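Local coordinates for protein putative adhesin (Bacteroides thetaiotaomicron, PDB 4QDG) that probably acts as a lipid-anchored outer-membrane protein of the FimB/Mfa2 family, helping to anchor or assemble pili, and binds magnesium ions, at residues 69-73 and 74-78; 111-114 and 115-118; 227-230 and 231-234; 238-242 and 243-247; 295-298 and 299-302. All blocks are in the same frame, centred on the assembly; numbering follows the deposited sequence. Where two conformers were deposited one is given.

Contact 1 (69-73 and 74-78); sequences LDLKQ and GNYHF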
# COMPACT_ATOMS: atom_id res chain seq x y z
N LEU A 69 11.49 -25.54 -6.16
CA LEU A 69 10.48 -25.99 -7.10
C LEU A 69 11.08 -26.97 -8.08
O LEU A 69 11.94 -26.60 -8.87
CB LEU A 69 9.81 -24.83 -7.87
CG LEU A 69 8.92 -23.86 -7.09
CD1 LEU A 69 8.59 -22.63 -7.93
CD2 LEU A 69 7.63 -24.52 -6.68
N ASP A 70 10.57 -28.20 -8.07
CA ASP A 70 10.93 -29.21 -9.06
C ASP A 70 10.14 -28.90 -10.32
O ASP A 70 8.92 -28.83 -10.27
CB ASP A 70 10.68 -30.64 -8.54
CG ASP A 70 11.68 -31.05 -7.49
OD1 ASP A 70 12.89 -31.16 -7.83
OD2 ASP A 70 11.29 -31.21 -6.32
N LEU A 71 10.84 -28.60 -11.42
CA LEU A 71 10.21 -28.22 -12.68
C LEU A 71 10.87 -28.86 -13.87
O LEU A 71 12.09 -29.07 -13.88
CB LEU A 71 10.24 -26.67 -12.85
CG LEU A 71 9.37 -25.83 -11.91
CD1 LEU A 71 9.72 -24.38 -12.01
CD2 LEU A 71 7.88 -26.07 -12.14
N LYS A 72 10.07 -29.13 -14.90
CA LYS A 72 10.54 -29.62 -16.20
C LYS A 72 11.44 -28.52 -16.81
O LYS A 72 11.05 -27.34 -16.73
CB LYS A 72 9.33 -29.94 -17.09
CG LYS A 72 9.67 -30.41 -18.51
CD LYS A 72 8.45 -30.37 -19.44
CE LYS A 72 8.20 -29.01 -20.08
NZ LYS A 72 6.81 -28.91 -20.62
N GLN A 73 12.62 -28.89 -17.36
CA GLN A 73 13.58 -27.95 -17.97
C GLN A 73 12.84 -26.89 -18.80
O GLN A 73 11.98 -27.23 -19.61
CB GLN A 73 14.62 -28.70 -18.83
CG GLN A 73 15.87 -27.89 -19.19
CD GLN A 73 16.92 -28.66 -19.97
OE1 GLN A 73 17.08 -29.88 -19.85
NE2 GLN A 73 17.71 -27.93 -20.75
N GLY A 74 13.16 -25.63 -18.56
CA GLY A 74 12.53 -24.52 -19.28
C GLY A 74 12.70 -23.15 -18.66
O GLY A 74 13.30 -23.00 -17.59
N ASN A 75 12.16 -22.14 -19.36
CA ASN A 75 12.19 -20.75 -18.92
C ASN A 75 10.81 -20.43 -18.37
O ASN A 75 9.82 -20.64 -19.07
CB ASN A 75 12.62 -19.84 -20.09
CG ASN A 75 12.83 -18.39 -19.74
OD1 ASN A 75 13.41 -18.03 -18.71
ND2 ASN A 75 12.41 -17.51 -20.63
N TYR A 76 10.72 -20.03 -17.08
CA TYR A 76 9.44 -19.77 -16.41
C TYR A 76 9.30 -18.34 -15.94
O TYR A 76 10.30 -17.67 -15.74
CB TYR A 76 9.25 -20.69 -15.19
CG TYR A 76 9.11 -22.15 -15.56
CD1 TYR A 76 10.22 -22.95 -15.76
CD2 TYR A 76 7.85 -22.73 -15.68
CE1 TYR A 76 10.10 -24.29 -16.12
CE2 TYR A 76 7.71 -24.08 -16.00
CZ TYR A 76 8.84 -24.86 -16.21
OH TYR A 76 8.73 -26.20 -16.53
N HIS A 77 8.04 -17.88 -15.75
CA HIS A 77 7.72 -16.55 -15.21
C HIS A 77 6.92 -16.77 -13.94
O HIS A 77 5.92 -17.50 -13.95
CB HIS A 77 6.99 -15.66 -16.21
CG HIS A 77 6.77 -14.26 -15.68
ND1 HIS A 77 7.81 -13.34 -15.63
CD2 HIS A 77 5.66 -13.71 -15.15
CE1 HIS A 77 7.31 -12.26 -15.05
NE2 HIS A 77 6.01 -12.43 -14.77
N PHE A 78 7.44 -16.25 -12.82
CA PHE A 78 6.87 -16.41 -11.49
C PHE A 78 6.24 -15.14 -10.98
O PHE A 78 6.84 -14.08 -11.12
CB PHE A 78 7.96 -16.85 -10.51
CG PHE A 78 8.63 -18.14 -10.89
CD1 PHE A 78 8.08 -19.36 -10.52
CD2 PHE A 78 9.83 -18.13 -11.60
CE1 PHE A 78 8.71 -20.56 -10.87
CE2 PHE A 78 10.47 -19.33 -11.93
CZ PHE A 78 9.90 -20.54 -11.57

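Contact 2 (111-114 and 115-118); sequences DSEC and LTNP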
# COMPACT_ATOMS: atom_id res chain seq x y z
N ASP A 111 -11.65 -6.60 -1.45
CA ASP A 111 -12.93 -7.07 -0.95
C ASP A 111 -13.68 -5.82 -0.48
O ASP A 111 -13.21 -5.13 0.43
CB ASP A 111 -12.69 -8.09 0.20
CG ASP A 111 -13.92 -8.75 0.81
OD1 ASP A 111 -15.06 -8.22 0.61
OD2 ASP A 111 -13.76 -9.76 1.52
N SER A 112 -14.80 -5.47 -1.15
CA SER A 112 -15.61 -4.27 -0.88
C SER A 112 -16.09 -4.14 0.59
O SER A 112 -16.34 -3.02 1.04
CB SER A 112 -16.82 -4.24 -1.81
OG SER A 112 -17.70 -5.33 -1.56
N GLU A 113 -16.17 -5.26 1.32
CA GLU A 113 -16.59 -5.30 2.72
C GLU A 113 -15.61 -4.54 3.63
O GLU A 113 -16.03 -4.00 4.66
CB GLU A 113 -16.76 -6.76 3.18
CG GLU A 113 -18.05 -7.09 3.91
CD GLU A 113 -19.30 -6.28 3.60
OE1 GLU A 113 -19.76 -6.29 2.43
OE2 GLU A 113 -19.82 -5.63 4.54
N CYS A 114 -14.34 -4.43 3.20
CA CYS A 114 -13.28 -3.67 3.88
C CYS A 114 -13.53 -2.17 3.88
O CYS A 114 -12.99 -1.48 4.73
CB CYS A 114 -11.92 -3.97 3.25
SG CYS A 114 -11.42 -5.70 3.42
N LEU A 115 -14.31 -1.65 2.91
CA LEU A 115 -14.56 -0.21 2.87
C LEU A 115 -15.53 0.21 3.97
O LEU A 115 -15.37 1.30 4.53
CB LEU A 115 -15.08 0.26 1.50
CG LEU A 115 -14.15 0.07 0.28
CD1 LEU A 115 -14.91 0.33 -1.01
CD2 LEU A 115 -12.89 0.95 0.34
N THR A 116 -16.51 -0.66 4.29
CA THR A 116 -17.58 -0.36 5.23
C THR A 116 -17.48 -1.05 6.61
O THR A 116 -17.95 -0.45 7.58
CB THR A 116 -18.92 -0.68 4.60
OG1 THR A 116 -18.86 -1.95 3.95
CG2 THR A 116 -19.38 0.41 3.60
N ASN A 117 -16.96 -2.31 6.70
CA ASN A 117 -16.90 -2.97 8.00
C ASN A 117 -15.79 -2.31 8.87
O ASN A 117 -14.63 -2.40 8.51
CB ASN A 117 -16.70 -4.48 7.86
CG ASN A 117 -16.76 -5.23 9.18
OD1 ASN A 117 -16.41 -4.71 10.25
ND2 ASN A 117 -17.20 -6.48 9.14
N PRO A 118 -16.14 -1.65 10.01
CA PRO A 118 -15.11 -0.94 10.81
C PRO A 118 -13.96 -1.81 11.28
O PRO A 118 -12.85 -1.32 11.43
CB PRO A 118 -15.91 -0.42 12.01
CG PRO A 118 -17.31 -0.27 11.49
CD PRO A 118 -17.49 -1.44 10.58
O HOH W 1 -20.16 -3.65 6.34

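Contact 3 (227-230 and 231-234); sequences MVRD and WYSP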
# COMPACT_ATOMS: atom_id res chain seq x y z
N MSE A 227 -0.99 6.03 -7.12
CA MSE A 227 -0.34 6.16 -8.41
C MSE A 227 -0.61 7.48 -9.09
O MSE A 227 -1.74 7.95 -9.08
CB MSE A 227 -0.80 5.05 -9.39
CG MSE A 227 -0.41 3.65 -8.96
SE MSE A 227 -0.50 2.36 -10.42
CE MSE A 227 1.26 2.79 -11.38
N VAL A 228 0.39 8.02 -9.79
CA VAL A 228 0.21 9.16 -10.68
C VAL A 228 -0.33 8.57 -12.00
O VAL A 228 0.33 7.72 -12.60
CB VAL A 228 1.53 9.96 -10.92
CG1 VAL A 228 1.33 11.02 -12.00
CG2 VAL A 228 2.05 10.59 -9.64
N ARG A 229 -1.51 8.97 -12.43
CA ARG A 229 -2.08 8.54 -13.71
C ARG A 229 -2.98 9.63 -14.24
O ARG A 229 -3.43 10.46 -13.45
CB ARG A 229 -2.81 7.19 -13.63
CG ARG A 229 -4.01 7.20 -12.70
CD ARG A 229 -4.02 5.92 -11.93
NE ARG A 229 -5.25 5.75 -11.14
CZ ARG A 229 -5.38 6.07 -9.86
NH1 ARG A 229 -4.38 6.67 -9.22
NH2 ARG A 229 -6.49 5.81 -9.21
N ASP A 230 -3.22 9.67 -15.55
CA ASP A 230 -4.01 10.77 -16.09
C ASP A 230 -5.53 10.52 -15.98
O ASP A 230 -6.28 11.47 -16.20
CB ASP A 230 -3.57 11.16 -17.54
CG ASP A 230 -3.53 10.07 -18.59
OD1 ASP A 230 -4.31 9.10 -18.48
OD2 ASP A 230 -2.75 10.22 -19.57
N TRP A 231 -5.99 9.31 -15.57
CA TRP A 231 -7.42 9.02 -15.48
C TRP A 231 -8.03 9.18 -14.07
O TRP A 231 -9.25 9.18 -13.95
CB TRP A 231 -7.77 7.63 -16.06
CG TRP A 231 -6.98 6.47 -15.51
CD1 TRP A 231 -5.84 5.94 -16.04
CD2 TRP A 231 -7.36 5.63 -14.42
NE1 TRP A 231 -5.44 4.85 -15.30
CE2 TRP A 231 -6.38 4.61 -14.32
CE3 TRP A 231 -8.41 5.64 -13.49
CZ2 TRP A 231 -6.43 3.61 -13.33
CZ3 TRP A 231 -8.45 4.66 -12.51
CH2 TRP A 231 -7.47 3.66 -12.43
N TYR A 232 -7.22 9.35 -13.03
CA TYR A 232 -7.76 9.61 -11.70
C TYR A 232 -6.81 10.45 -10.89
O TYR A 232 -5.61 10.23 -10.89
CB TYR A 232 -8.18 8.35 -10.89
CG TYR A 232 -9.38 8.67 -10.03
CD1 TYR A 232 -10.66 8.66 -10.57
CD2 TYR A 232 -9.24 9.11 -8.71
CE1 TYR A 232 -11.77 9.05 -9.83
CE2 TYR A 232 -10.34 9.53 -7.97
CZ TYR A 232 -11.61 9.47 -8.53
OH TYR A 232 -12.73 9.86 -7.85
N SER A 233 -7.39 11.41 -10.18
CA SER A 233 -6.71 12.34 -9.28
C SER A 233 -7.29 12.11 -7.86
O SER A 233 -8.33 12.67 -7.52
CB SER A 233 -6.89 13.78 -9.77
OG SER A 233 -6.13 14.68 -8.99
N PRO A 234 -6.67 11.22 -7.05
CA PRO A 234 -7.20 10.94 -5.70
C PRO A 234 -7.32 12.21 -4.84
O PRO A 234 -6.44 13.11 -4.89
CB PRO A 234 -6.19 9.96 -5.09
CG PRO A 234 -5.42 9.43 -6.25
CD PRO A 234 -5.43 10.45 -7.32
O HOH W 2 -3.12 10.15 -10.17

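Contact 4 (238-242 and 243-247); sequences VRRKA and DGVEI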
# COMPACT_ATOMS: atom_id res chain seq x y z
N VAL A 238 -11.81 16.85 4.06
CA VAL A 238 -12.08 17.04 5.48
C VAL A 238 -13.30 17.98 5.56
O VAL A 238 -13.26 19.10 5.07
CB VAL A 238 -10.87 17.50 6.34
CG1 VAL A 238 -11.28 17.58 7.82
CG2 VAL A 238 -9.69 16.54 6.18
N ARG A 239 -14.40 17.46 6.12
CA ARG A 239 -15.67 18.18 6.19
C ARG A 239 -16.14 18.40 7.61
O ARG A 239 -16.08 17.45 8.41
CB ARG A 239 -16.73 17.38 5.43
CG ARG A 239 -18.05 18.10 5.13
CD ARG A 239 -18.90 17.36 4.10
NE ARG A 239 -18.92 15.93 4.38
CZ ARG A 239 -18.40 15.00 3.59
NH1 ARG A 239 -17.89 15.32 2.40
NH2 ARG A 239 -18.41 13.73 3.97
N ARG A 240 -16.58 19.65 7.93
CA ARG A 240 -17.21 19.97 9.23
C ARG A 240 -18.60 19.37 9.20
O ARG A 240 -19.37 19.73 8.31
CB ARG A 240 -17.31 21.49 9.48
CG ARG A 240 -16.02 22.26 9.69
CD ARG A 240 -16.28 23.64 10.30
NE ARG A 240 -16.96 24.54 9.37
CZ ARG A 240 -16.41 25.61 8.80
NH1 ARG A 240 -15.16 25.96 9.09
NH2 ARG A 240 -17.11 26.35 7.95
N LYS A 241 -18.92 18.43 10.13
CA LYS A 241 -20.21 17.72 10.21
C LYS A 241 -21.43 18.67 10.33
O LYS A 241 -22.43 18.47 9.62
CB LYS A 241 -20.20 16.74 11.39
CG LYS A 241 -19.67 15.37 11.00
CD LYS A 241 -19.02 14.64 12.14
CE LYS A 241 -19.84 13.51 12.69
NZ LYS A 241 -19.15 12.90 13.86
N ALA A 242 -21.35 19.67 11.21
CA ALA A 242 -22.43 20.62 11.53
C ALA A 242 -22.99 21.40 10.33
O ALA A 242 -24.22 21.49 10.21
CB ALA A 242 -21.96 21.60 12.59
N ASP A 243 -22.12 21.97 9.48
CA ASP A 243 -22.57 22.80 8.34
C ASP A 243 -22.20 22.19 6.98
O ASP A 243 -22.52 22.77 5.94
CB ASP A 243 -22.03 24.23 8.46
CG ASP A 243 -20.52 24.38 8.69
OD1 ASP A 243 -19.78 23.40 8.49
OD2 ASP A 243 -20.07 25.52 8.92
N GLY A 244 -21.58 21.01 7.00
CA GLY A 244 -21.19 20.28 5.79
C GLY A 244 -20.14 20.97 4.94
O GLY A 244 -19.95 20.58 3.79
N VAL A 245 -19.41 21.97 5.51
CA VAL A 245 -18.37 22.69 4.80
C VAL A 245 -17.12 21.84 4.70
O VAL A 245 -16.66 21.27 5.70
CB VAL A 245 -18.04 24.07 5.41
CG1 VAL A 245 -16.85 24.71 4.71
CG2 VAL A 245 -19.25 25.00 5.35
N GLU A 246 -16.57 21.74 3.48
CA GLU A 246 -15.34 20.99 3.25
C GLU A 246 -14.19 21.95 3.41
O GLU A 246 -13.92 22.73 2.51
CB GLU A 246 -15.33 20.32 1.88
CG GLU A 246 -16.33 19.19 1.76
CD GLU A 246 -16.46 18.59 0.36
OE1 GLU A 246 -15.76 19.09 -0.55
OE2 GLU A 246 -17.23 17.62 0.20
N ILE A 247 -13.54 21.92 4.57
CA ILE A 247 -12.44 22.84 4.92
C ILE A 247 -11.15 22.47 4.18
O ILE A 247 -10.34 23.36 3.91
CB ILE A 247 -12.25 22.94 6.47
CG1 ILE A 247 -11.96 21.58 7.13
CG2 ILE A 247 -13.47 23.61 7.12
CD1 ILE A 247 -11.00 21.65 8.34

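Contact 5 (295-298 and 299-302); sequences YIKI and NDWT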
# COMPACT_ATOMS: atom_id res chain seq x y z
N TYR A 295 1.31 26.54 5.01
CA TYR A 295 2.25 25.45 5.31
C TYR A 295 1.54 24.30 5.98
O TYR A 295 0.65 24.50 6.80
CB TYR A 295 3.37 25.92 6.24
CG TYR A 295 4.23 27.04 5.68
CD1 TYR A 295 3.83 28.37 5.79
CD2 TYR A 295 5.44 26.77 5.07
CE1 TYR A 295 4.61 29.40 5.27
CE2 TYR A 295 6.23 27.79 4.55
CZ TYR A 295 5.82 29.11 4.66
OH TYR A 295 6.61 30.11 4.15
N ILE A 296 1.95 23.09 5.61
CA ILE A 296 1.48 21.83 6.21
C ILE A 296 2.72 21.00 6.58
O ILE A 296 3.86 21.36 6.24
CB ILE A 296 0.48 21.03 5.31
CG1 ILE A 296 1.10 20.64 3.95
CG2 ILE A 296 -0.88 21.77 5.16
CD1 ILE A 296 0.39 19.46 3.23
N LYS A 297 2.52 19.91 7.29
CA LYS A 297 3.57 18.98 7.60
C LYS A 297 3.28 17.69 6.90
O LYS A 297 2.16 17.20 7.00
CB LYS A 297 3.74 18.77 9.10
CG LYS A 297 4.85 19.61 9.69
CD LYS A 297 4.96 19.41 11.17
CE LYS A 297 6.39 19.45 11.62
NZ LYS A 297 6.51 19.94 13.01
N ILE A 298 4.26 17.16 6.15
CA ILE A 298 4.14 15.84 5.52
C ILE A 298 5.27 15.02 6.08
O ILE A 298 6.42 15.44 5.98
CB ILE A 298 4.09 15.84 3.98
CG1 ILE A 298 3.05 16.85 3.46
CG2 ILE A 298 3.81 14.41 3.48
CD1 ILE A 298 2.94 16.95 1.97
N ASN A 299 4.96 13.86 6.70
CA ASN A 299 5.94 12.95 7.30
C ASN A 299 6.95 13.70 8.17
O ASN A 299 8.15 13.46 8.10
CB ASN A 299 6.62 12.08 6.22
CG ASN A 299 5.65 11.18 5.50
OD1 ASN A 299 4.48 11.10 5.86
ND2 ASN A 299 6.06 10.53 4.46
N ASP A 300 6.43 14.61 9.02
CA ASP A 300 7.16 15.45 9.99
C ASP A 300 8.03 16.52 9.29
O ASP A 300 8.84 17.16 9.94
CB ASP A 300 8.00 14.58 10.95
CG ASP A 300 8.30 15.23 12.30
OD1 ASP A 300 7.37 15.83 12.91
OD2 ASP A 300 9.47 15.13 12.77
N TRP A 301 7.83 16.76 7.99
CA TRP A 301 8.62 17.77 7.30
C TRP A 301 7.68 18.92 6.86
O TRP A 301 6.64 18.67 6.28
CB TRP A 301 9.38 17.13 6.12
CG TRP A 301 10.10 18.11 5.26
CD1 TRP A 301 9.66 18.67 4.09
CD2 TRP A 301 11.36 18.73 5.56
NE1 TRP A 301 10.58 19.59 3.64
CE2 TRP A 301 11.63 19.64 4.51
CE3 TRP A 301 12.31 18.56 6.58
CZ2 TRP A 301 12.81 20.41 4.47
CZ3 TRP A 301 13.47 19.32 6.55
CH2 TRP A 301 13.72 20.22 5.50
N THR A 302 8.04 20.18 7.20
CA THR A 302 7.22 21.35 6.87
C THR A 302 7.33 21.68 5.38
O THR A 302 8.43 21.89 4.85
CB THR A 302 7.57 22.55 7.77
OG1 THR A 302 7.37 22.15 9.12
CG2 THR A 302 6.69 23.75 7.49

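Contact 1 (69-73 and 74-78)
L69 and L71 meet Y76 and F78 across a beta-arch. Strand 67-70 pairs with strand 15-20, the chain bends at K72-G74, and strand 75-82 pairs with strands 38-44 and 127-137, consistent with two layers. The two strands of the arch do not pair with each other. L69 and F78 have CA atoms 11.1 Å apart, and their side chains meet between the strands. This fits a beta-sandwich, as expected for a family of the transthyretin clan.

The packed part lies inside the arch. L69 and F78 reach toward each other from opposite directions, and L69 CD1 touches F78 CE1 at 3.6 Å. L71 CD1 has two aromatic neighbours. It sits at the edge of the F78 ring, 3.9 Å from F78 CZ. It also lies over the centre of one face of Y76, a CH-pi contact with L71 CD1 4.0 Å from the ring centroid. V15 of strand 15-20 and L40 and V42 of strand 38-44 extend this core.

The other part is loose. K72 and Q73 lie at the solvent-exposed bend, and Q73 leads away from the returning segment. G74 N is hydrogen-bonded to T135 OG1 of strand 127-137, which ties the bend to that strand.

The join between the two parts is one polar bond. Y76 CG is anti to the carbonyl carbon (chi1 -66°), and from there the ring reaches back to K72 O. Y76 OH donates to K72 O at 2.6 Å, with the acceptor near the plane of the ring and the hydroxyl tilted 18° from the K72 carbonyl plane.

Contact 2 (111-114 and 115-118)
E113 O takes the backbone bonds that link E113 to T116 and N117. The bond from N117 N is short, 2.8 Å to E113 O, and runs almost straight along the carbonyl axis. The bond from T116 N to the same E113 O is weak, at 3.4 Å. One residue earlier, L115 N donates to S112 O at 3.1 Å. It approaches from well above the S112 carbonyl plane, 58° out of it. L115 CB also lies 3.5 Å from S112 O. D111 O accepts from C114 N.

Side-chain bonds hold both ends. At the start, D111 OD1 accepts from E113 N at 3.2 Å, which closes an Asx turn. The donor stands above the carboxylate plane. The other carboxylate oxygen, D111 OD2, pairs with R120. At the end, N117 OD1 accepts from R119 N. The result is a short, weakly bonded helical turn about 113-116, capped by D111. Its bonds are mainly of the i to i+3 kind, as in a 3-10 helix, with one alpha-type bond at the end. It follows strand 107-110.

One water gives an indirect link on the exposed side. It donates to E113 OE2 at 2.7 Å and is hydrogen-bonded to T116 OG1 at 3.2 Å. The bend at chi2 (28°) carries the E113 carboxylate back toward T116, whose side chain it passes at an angle.

Side-chain packing ties the turn to its surroundings. L115 packs on V193 and Y195 of strand 193-195. C114 is buried against S90, R120 and L123, and its side chain is about 7 Å from that of H124, a ligand of a bound magnesium ion.

Contact 3 (227-230 and 231-234)
R229 lies across one face of the W231 indole. R229 CG is over the five-membered ring, 3.8 Å from its centroid, in a CH-pi contact. Further out, R229 NE is 3.3 Å from W231 CZ2, toward the rim of the same face. R229 CZ stands 4.3 Å from the centroid of the six-membered ring, a cation-pi contact. The guanidinium is not stacked flat. Its plane is turned 81° from the indole, so its edge faces the ring.

Y232 takes one face of that guanidinium. Its CB lies 3.5 Å from R229 NH2, and the two side chains run side by side in the same direction. P234 CG comes near R229 NH1 more loosely.

The next shell fixes the rotation of the group. R229 NH1 donates to M227 O at 2.9 Å, with the oxygen in the guanidinium plane. M227 is a selenomethionine here. R229 NH2 forms a salt bridge with D176 at the end of strand 170-176. R229 CG sits between the backbone N and the carbonyl carbon (chi1 62°), which lays the chain along the face of W231.

A water accepts from R229 N at 3.0 Å inside the bend and also lies near M227 O and Y232 O. Residues 227-234 belong to the connection between strands 213-223 and 235-240, without regular secondary structure. Here one arginine combines ring, carbonyl and carboxylate contacts, and the pairing with D176 probably keeps its charge balanced.

Contact 4 (238-242 and 243-247)
D243 OD2 accepts from both NE and NH2 of R240. The carboxylate is gripped side-on in a salt bridge. The straightest of its bonds goes to the other oxygen, from R240 NE to D243 OD1 at 3.2 Å, with an angle of 165° at the hydrogen. It uses the syn lone pair of OD1. R240 NH2 reaches D243 OD2 at 3.2 Å, somewhat out of the guanidinium plane, and the two flat groups are turned 50° apart. D243 CG sits between the backbone N and the carbonyl carbon (chi1 51°), which brings the carboxylate back toward R240. D243 OD1 also receives a weak bond from V245 N.

I247 CG2 covers one face of the R240 guanidinium, 3.5 Å from R240 NH1. V245 runs alongside the same arginine.

R239 and E246 lie on the other face of the strands. They form the non-hydrogen-bonded antiparallel pair, and R239 NH1 meets E246 OE2 at 3.3 Å in a second salt bridge. This one is a single bond, met on the anti side of the carboxylate, whereas D243 is gripped by two nitrogens. R239 is shared, since its NH2 pairs with E171 and E173 of strand 170-176.

The backbone is joined by R240 N, which donates to V245 O at 2.8 Å. The bond from G244 N to R240 O is weak. V238 CG1 packs on I247 CD1, where the chain turns a corner just after strand 246-251 has begun. K241, A242 and D243 have right-handed backbone angles, and G244 is left-handed, with positive phi. This is the pattern of a 4:6 beta hairpin, here joining strands 235-240 and 246-251.

Contact 5 (295-298 and 299-302)
I298 and W301 close a tight beta hairpin with a type I' turn, between strands 295-298 and 301-304. They are a hydrogen-bonded antiparallel pair. I298 N donates to W301 O at 2.8 Å. W301 N returns a bond to I298 O, also 2.8 Å, arriving from well above the I298 carbonyl plane. Only N299 and D300 lie between them, and both have positive phi, as this turn requires.

K297 and T302 form the next pair, which is non-hydrogen-bonded. K297 CG lies 3.6 Å from T302 OG1, and the side chains cross at a slant. The K297 chain then bends at chi3 (144°) and brings its CE within 3.8 Å of D300 O. Its charge is near D300 as well, but beyond salt-bridge range, with K297 NZ 4.2 Å from D300 OD1. At the open end, Y295 CD2 touches T302 CG2 at 4.1 Å. CA-H...O contacts run from K297 to W301 O and from T302 to I296 O.

Strand 295-298 pairs antiparallel with strand 278-285, with backbone hydrogen bonding between K297 and I282. I296 is buried against M281 and F283 of that strand. Helix 252-263 covers I298's side of the hairpin: W301 packs on L259 and L263, and W301 NE1 is hydrogen-bonded to D262. N299 OD1 accepts from S280 N, and N299 touches E276, a magnesium ligand just after helix 269-275.

The five contacts are local and come in series along the chain. Contact 1 stands apart at one end of the elongated molecule. Its centre is 57 Å from that of contact 4 and 48 Å from that of contact 5, both on the far side of the chain's centre. Contacts 2 to 5 are closer, with centres 23 to 30 Å apart. Contact 3 ends just before strand 235-240, and contact 4 takes in its last residues. L115 of contact 2 packs on strand 193-195, one outer strand of the four-stranded sheet whose other outer strand begins in contact 4. Helix 252-263 receives side chains from contacts 3 and 5. The contacts thus mark turns and connections at both ends and in the middle of this probable pilus-associated protein.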